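Alpha-glucosidase YIHQ from Escherichia coli hydrolyses plant-derived sulfoquinovosyl diacylglycerides and simple sulfoquinovosides to release sulfoquinovose, which the bacterium uses as a source of carbon and sulfur. One contact in two of its structures: PDB 5AED (chain A, 1.91 Å), residues 470-475 and 507-512, and PDB 5OHT (chain B, 1.87 Å), residues 470-475 and 507-512. Both blocks share one frame: the second was fitted to the first on N, CA, C and O of the twelve residues, RMSD 0.42 Å. Numbering follows each deposited sequence.

Structure 1 (5AED). With CA (calcium ion), chain C.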
loop_
_atom_site.group_PDB
_atom_site.type_symbol
_atom_site.label_atom_id
_atom_site.label_comp_id
_atom_site.label_asym_id
_atom_site.label_seq_id
_atom_site.Cartn_x
_atom_site.Cartn_y
_atom_site.Cartn_z
ATOM N N ALA A 470 3.928 -4.548 2.808
ATOM C CA ALA A 470 4.127 -4.612 1.347
ATOM C C ALA A 470 3.695 -5.905 0.695
ATOM O O ALA A 470 4.056 -6.151 -0.439
ATOM C CB ALA A 470 5.594 -4.355 1.027
ATOM N N GLY A 471 2.975 -6.770 1.413
ATOM C CA GLY A 471 2.435 -7.962 0.848
ATOM C C GLY A 471 3.499 -8.931 0.477
ATOM O O GLY A 471 4.543 -9.005 1.112
ATOM N N ASP A 472 3.185 -9.713 -0.548
ATOM C CA ASP A 472 3.966 -10.885 -0.896
ATOM C C ASP A 472 5.156 -10.505 -1.782
ATOM O O ASP A 472 4.945 -10.258 -2.943
ATOM C CB ASP A 472 3.063 -11.915 -1.674
ATOM C CG ASP A 472 2.188 -11.257 -2.875
ATOM O OD1 ASP A 472 1.161 -10.514 -2.502
ATOM O OD2 ASP A 472 2.569 -11.530 -4.166
ATOM N N GLN A 473 6.392 -10.477 -1.260
ATOM C CA GLN A 473 7.550 -10.498 -2.109
ATOM C C GLN A 473 7.970 -11.912 -2.283
ATOM O O GLN A 473 7.751 -12.757 -1.422
ATOM C CB GLN A 473 8.769 -9.742 -1.542
ATOM C CG GLN A 473 8.691 -8.243 -1.707
ATOM C CD GLN A 473 7.659 -7.675 -0.796
ATOM O OE1 GLN A 473 7.760 -7.816 0.414
ATOM N NE2 GLN A 473 6.597 -7.115 -1.373
ATOM N N ASN A 474 8.604 -12.172 -3.414
ATOM C CA ASN A 474 9.367 -13.402 -3.601
ATOM C C ASN A 474 10.561 -13.423 -2.655
ATOM O O ASN A 474 11.137 -12.355 -2.313
ATOM C CB ASN A 474 9.993 -13.463 -5.029
ATOM C CG ASN A 474 8.968 -13.651 -6.103
ATOM O OD1 ASN A 474 7.805 -13.906 -5.832
ATOM N ND2 ASN A 474 9.412 -13.578 -7.358
ATOM N N VAL A 475 10.996 -14.654 -2.353
ATOM C CA VAL A 475 12.223 -14.894 -1.610
ATOM C C VAL A 475 13.413 -14.826 -2.575
ATOM O O VAL A 475 14.261 -15.718 -2.646
ATOM C CB VAL A 475 12.114 -16.184 -0.729
ATOM C CG1 VAL A 475 10.911 -16.072 0.227
ATOM C CG2 VAL A 475 12.011 -17.506 -1.537
ATOM N N GLY A 507 11.091 -11.840 2.985
ATOM C CA GLY A 507 10.068 -12.050 1.997
ATOM C C GLY A 507 9.194 -13.254 2.255
ATOM O O GLY A 507 9.244 -13.823 3.339
ATOM N N TYR A 508 8.364 -13.606 1.277
ATOM C CA TYR A 508 7.262 -14.544 1.510
ATOM C C TYR A 508 7.123 -15.686 0.483
ATOM O O TYR A 508 7.170 -16.872 0.820
ATOM C CB TYR A 508 5.968 -13.729 1.544
ATOM C CG TYR A 508 4.747 -14.571 1.569
ATOM C CD1 TYR A 508 4.353 -15.207 2.740
ATOM C CD2 TYR A 508 3.966 -14.756 0.399
ATOM C CE1 TYR A 508 3.217 -16.015 2.767
ATOM C CE2 TYR A 508 2.833 -15.542 0.414
ATOM C CZ TYR A 508 2.463 -16.187 1.611
ATOM O OH TYR A 508 1.310 -16.980 1.687
ATOM N N THR A 509 6.913 -15.315 -0.773
ATOM C CA THR A 509 6.557 -16.274 -1.812
ATOM C C THR A 509 7.711 -17.250 -2.151
ATOM O O THR A 509 8.743 -16.897 -2.649
ATOM C CB THR A 509 6.059 -15.603 -3.104
ATOM O OG1 THR A 509 5.022 -14.652 -2.828
ATOM C CG2 THR A 509 5.486 -16.681 -4.055
ATOM N N THR A 510 7.434 -18.523 -1.911
ATOM C CA THR A 510 8.363 -19.650 -2.038
ATOM C C THR A 510 7.688 -20.604 -3.008
ATOM O O THR A 510 6.844 -21.422 -2.612
ATOM C CB THR A 510 8.419 -20.268 -0.612
ATOM O OG1 THR A 510 8.621 -19.184 0.325
ATOM C CG2 THR A 510 9.469 -21.259 -0.481
ATOM N N LEU A 511 7.962 -20.435 -4.282
ATOM C CA LEU A 511 7.333 -21.261 -5.349
ATOM C C LEU A 511 8.381 -21.546 -6.338
ATOM O O LEU A 511 9.441 -20.921 -6.317
ATOM C CB LEU A 511 6.202 -20.553 -6.037
ATOM C CG LEU A 511 4.949 -20.388 -5.193
ATOM C CD1 LEU A 511 3.982 -19.388 -5.794
ATOM C CD2 LEU A 511 4.238 -21.719 -4.972
ATOM N N PHE A 512 8.129 -22.556 -7.156
ATOM C CA PHE A 512 8.965 -22.861 -8.297
ATOM C C PHE A 512 10.434 -22.901 -7.929
ATOM O O PHE A 512 11.248 -22.240 -8.525
ATOM C CB PHE A 512 8.759 -21.786 -9.345
ATOM C CG PHE A 512 7.328 -21.549 -9.687
ATOM C CD1 PHE A 512 6.614 -22.504 -10.410
ATOM C CD2 PHE A 512 6.705 -20.369 -9.338
ATOM C CE1 PHE A 512 5.305 -22.286 -10.754
ATOM C CE2 PHE A 512 5.367 -20.150 -9.666
ATOM C CZ PHE A 512 4.670 -21.111 -10.380
HETATM CA CA CA C . 4.671 -10.672 -5.326
HETATM O O HOH W 1 5.535 -12.799 -4.910
#

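Structure 2 (5OHT). With CA (calcium ion), chain D; 9VH ([(3~{S},4~{R},5~{R})-4,5-bis(oxidanyl)piperidin-3-yl]methanesulfonic acid), chain E.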
loop_
_atom_site.group_PDB
_atom_site.type_symbol
_atom_site.label_atom_id
_atom_site.label_comp_id
_atom_site.label_asym_id
_atom_site.label_seq_id
_atom_site.Cartn_x
_atom_site.Cartn_y
_atom_site.Cartn_z
ATOM N N ALA B 470 4.125 -4.384 3.074
ATOM C CA ALA B 470 4.310 -4.442 1.629
ATOM C C ALA B 470 3.736 -5.734 0.943
ATOM O O ALA B 470 3.941 -5.973 -0.216
ATOM C CB ALA B 470 5.781 -4.259 1.277
ATOM N N GLY B 471 2.959 -6.526 1.655
ATOM C CA GLY B 471 2.417 -7.762 1.138
ATOM C C GLY B 471 3.453 -8.814 0.761
ATOM O O GLY B 471 4.480 -8.843 1.354
ATOM N N ASP B 472 3.165 -9.602 -0.304
ATOM C CA ASP B 472 3.996 -10.754 -0.701
ATOM C C ASP B 472 5.077 -10.410 -1.776
ATOM O O ASP B 472 4.763 -10.210 -2.967
ATOM C CB ASP B 472 3.139 -11.917 -1.304
ATOM C CG ASP B 472 1.990 -12.377 -0.378
ATOM O OD1 ASP B 472 1.765 -11.818 0.738
ATOM O OD2 ASP B 472 1.297 -13.316 -0.799
ATOM N N GLN B 473 6.330 -10.319 -1.345
ATOM C CA GLN B 473 7.513 -10.323 -2.212
ATOM C C GLN B 473 7.947 -11.776 -2.393
ATOM O O GLN B 473 7.710 -12.632 -1.509
ATOM C CB GLN B 473 8.737 -9.575 -1.615
ATOM C CG GLN B 473 8.672 -8.039 -1.658
ATOM C CD GLN B 473 7.590 -7.498 -0.739
ATOM O OE1 GLN B 473 7.681 -7.607 0.507
ATOM N NE2 GLN B 473 6.508 -6.947 -1.345
ATOM N N ASN B 474 8.529 -12.052 -3.554
ATOM C CA ASN B 474 9.282 -13.333 -3.740
ATOM C C ASN B 474 10.471 -13.383 -2.794
ATOM O O ASN B 474 10.997 -12.324 -2.363
ATOM C CB ASN B 474 9.849 -13.478 -5.178
ATOM C CG ASN B 474 8.797 -13.584 -6.233
ATOM O OD1 ASN B 474 7.630 -13.888 -5.939
ATOM N ND2 ASN B 474 9.200 -13.365 -7.483
ATOM N N VAL B 475 10.906 -14.629 -2.468
ATOM C CA VAL B 475 12.122 -14.832 -1.714
ATOM C C VAL B 475 13.309 -14.727 -2.606
ATOM O O VAL B 475 14.157 -15.661 -2.642
ATOM C CB VAL B 475 12.102 -16.158 -0.872
ATOM C CG1 VAL B 475 11.082 -16.039 0.228
ATOM C CG2 VAL B 475 11.831 -17.451 -1.712
ATOM N N GLY B 507 11.038 -11.815 2.888
ATOM C CA GLY B 507 10.047 -12.088 1.856
ATOM C C GLY B 507 9.126 -13.260 2.211
ATOM O O GLY B 507 9.301 -13.877 3.268
ATOM N N TYR B 508 8.230 -13.597 1.284
ATOM C CA TYR B 508 7.168 -14.588 1.468
ATOM C C TYR B 508 7.077 -15.718 0.437
ATOM O O TYR B 508 7.139 -16.931 0.796
ATOM C CB TYR B 508 5.822 -13.890 1.525
ATOM C CG TYR B 508 4.662 -14.867 1.703
ATOM C CD1 TYR B 508 4.459 -15.507 2.926
ATOM C CD2 TYR B 508 3.809 -15.189 0.614
ATOM C CE1 TYR B 508 3.444 -16.434 3.059
ATOM C CE2 TYR B 508 2.760 -16.107 0.780
ATOM C CZ TYR B 508 2.615 -16.736 1.986
ATOM O OH TYR B 508 1.578 -17.632 2.142
ATOM N N THR B 509 6.915 -15.349 -0.832
ATOM C CA THR B 509 6.485 -16.293 -1.885
ATOM C C THR B 509 7.592 -17.286 -2.287
ATOM O O THR B 509 8.635 -16.885 -2.789
ATOM C CB THR B 509 5.981 -15.558 -3.129
ATOM O OG1 THR B 509 4.982 -14.544 -2.765
ATOM C CG2 THR B 509 5.358 -16.631 -4.106
ATOM N N THR B 510 7.314 -18.567 -2.062
ATOM C CA THR B 510 8.310 -19.640 -2.154
ATOM C C THR B 510 7.695 -20.683 -3.166
ATOM O O THR B 510 6.744 -21.431 -2.816
ATOM C CB THR B 510 8.469 -20.272 -0.759
ATOM O OG1 THR B 510 8.718 -19.274 0.252
ATOM C CG2 THR B 510 9.619 -21.266 -0.731
ATOM N N LEU B 511 8.183 -20.644 -4.388
ATOM C CA LEU B 511 7.636 -21.354 -5.560
ATOM C C LEU B 511 8.719 -21.591 -6.579
ATOM O O LEU B 511 9.712 -20.842 -6.672
ATOM C CB LEU B 511 6.539 -20.514 -6.255
ATOM C CG LEU B 511 5.227 -20.345 -5.585
ATOM C CD1 LEU B 511 4.394 -19.349 -6.423
ATOM C CD2 LEU B 511 4.513 -21.696 -5.362
ATOM N N PHE B 512 8.501 -22.623 -7.425
ATOM C CA PHE B 512 9.428 -22.936 -8.538
ATOM C C PHE B 512 10.825 -23.232 -7.952
ATOM O O PHE B 512 10.883 -23.984 -6.989
ATOM C CB PHE B 512 9.375 -21.862 -9.621
ATOM C CG PHE B 512 7.958 -21.426 -9.972
ATOM C CD1 PHE B 512 6.980 -22.372 -10.277
ATOM C CD2 PHE B 512 7.583 -20.077 -9.950
ATOM C CE1 PHE B 512 5.688 -22.002 -10.580
ATOM C CE2 PHE B 512 6.257 -19.706 -10.232
ATOM C CZ PHE B 512 5.326 -20.679 -10.549
HETATM CA CA CA D . 4.477 -10.513 -5.332
HETATM O O1 9VH E . -2.011 -18.721 3.313
HETATM S S1 9VH E . -2.953 -17.847 3.933
HETATM O O2 9VH E . -3.866 -18.328 4.903
HETATM O O3 9VH E . -3.816 -17.212 2.885
HETATM C C1 9VH E . -2.097 -16.501 4.728
HETATM C C2 9VH E . -1.015 -15.776 3.906
HETATM C C3 9VH E . -1.581 -15.043 2.699
HETATM N N1 9VH E . -1.605 -13.568 2.713
HETATM C C4 9VH E . -0.290 -12.974 3.002
HETATM C C5 9VH E . 0.651 -13.869 3.817
HETATM O O4 9VH E . 1.520 -13.085 4.610
HETATM C C6 9VH E . -0.104 -14.842 4.720
HETATM O O5 9VH E . 0.863 -15.627 5.423
HETATM O O HOH W 2 2.344 -15.219 -2.576
HETATM O O HOH W 3 5.305 -12.811 -4.858
HETATM O O HOH W 4 2.362 -11.476 -4.857
#

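Structure 1 (5AED)
CB of Asp-472 packs 3.6 Å from OG1 of Thr-509 and equally close to CD2 of Tyr-508. These residues join two loops of the family 31 TIM-barrel domain, one after strand 468-469, the other after strand 501-505. The tight part is backbone: Gln-473 O accepts from both Tyr-508 N (2.9 Å) and Thr-509 N (2.8 Å). Val-475 N bonds to Thr-509 O at 3.2 Å in a single bridge, and Val-475 CG2 packs on that oxygen. Asn-474 OD1 rests on CB of Thr-509, and water 1 links OD1 to Thr-509 OG1; Asn-474 ND2 turns to Asp-476. The looser, partly exposed end holds Asp-472, the inferred proton donor, and Tyr-508. With CG between the backbone N and carbonyl carbon (chi1 48°), the Asp-472 carboxylate turns to calcium: OD2 binds it at 2.5 Å and Asp-472 O at 2.4 Å. Water 1, Gln-153, Gly-154 and Asp-481 are among its other ligands.

Structure 2 (5OHT)
CB of Asp-472 packs 3.5 Å from OG1 of Thr-509 and lies beside CD2 of Tyr-508. In the tight backbone part, Gln-473 O accepts from both Tyr-508 N (3.0 Å) and Thr-509 N (2.9 Å). Val-475 N bonds to Thr-509 O at 3.2 Å in a single bridge, and Val-475 CG2 packs on that oxygen. Asn-474 OD1 rests on CB of Thr-509, and water 3 links OD1 to Thr-509 OG1; Asn-474 ND2 turns to Asp-476. At the looser end, Asp-472, the inferred proton donor, is partly exposed; its CG stands anti to the carbonyl carbon (chi1 -54°), which sends the carboxylate alongside the Tyr-508 ring, planes 43° apart. OD1 comes 3.3 Å from C4 of the inhibitor, whose C5 lies over one face of that ring and which is also hydrogen-bonded to the nucleophile Asp-405, Gln-288 and His-537. Water 2 donates to Asp-472 OD2 at 2.8 Å and meets Thr-509 OG1. Asp-472 O binds calcium at 2.4 Å, beside waters 3 and 4, Gln-153, Gly-154 and Asp-481.

Structure 1 against structure 2
The main difference is the turn of Asp-472(A) against Asp-472(B): chi1 is 48° against -54°, and the CG atoms stand 2.7 Å apart after superposition. In structure 1 the carboxylate binds calcium through OD2 of Asp-472(A); in structure 2 that metal bond is absent, and water 4, standing at the place of this oxygen, binds the calcium instead. In structure 2 the carboxylate of Asp-472(B) points toward the aza-sugar inhibitor, OD1 nearest its C4. The inhibitor is present in structure 2 alone and also touches Tyr-508(B). It may be connected with this turn, but the two crystals differ in more than one thing. Water 2, modelled in structure 2, bridges Asp-472(B) OD2 and Thr-509(B) OG1. Away from this, the carbonyl of Phe-512(A) is turned about against that of Phe-512(B), psi 51° against -133°, the O atoms 2.4 Å apart after superposition. Gln-473(A), Asn-474(A), Val-475(A), Thr-509(A), Thr-510(A) and their counterparts keep their places, as do the bonds of Tyr-508(A) N and Thr-509(A) N to Gln-473(A) O, with the same bonds in (B). Calcium and the water bridging Asn-474(A) and Thr-509(A) recur in (B). CB of Asp-472(A) touches Tyr-508(A) and Thr-509(A), as CB of Asp-472(B) touches Tyr-508(B) and Thr-509(B).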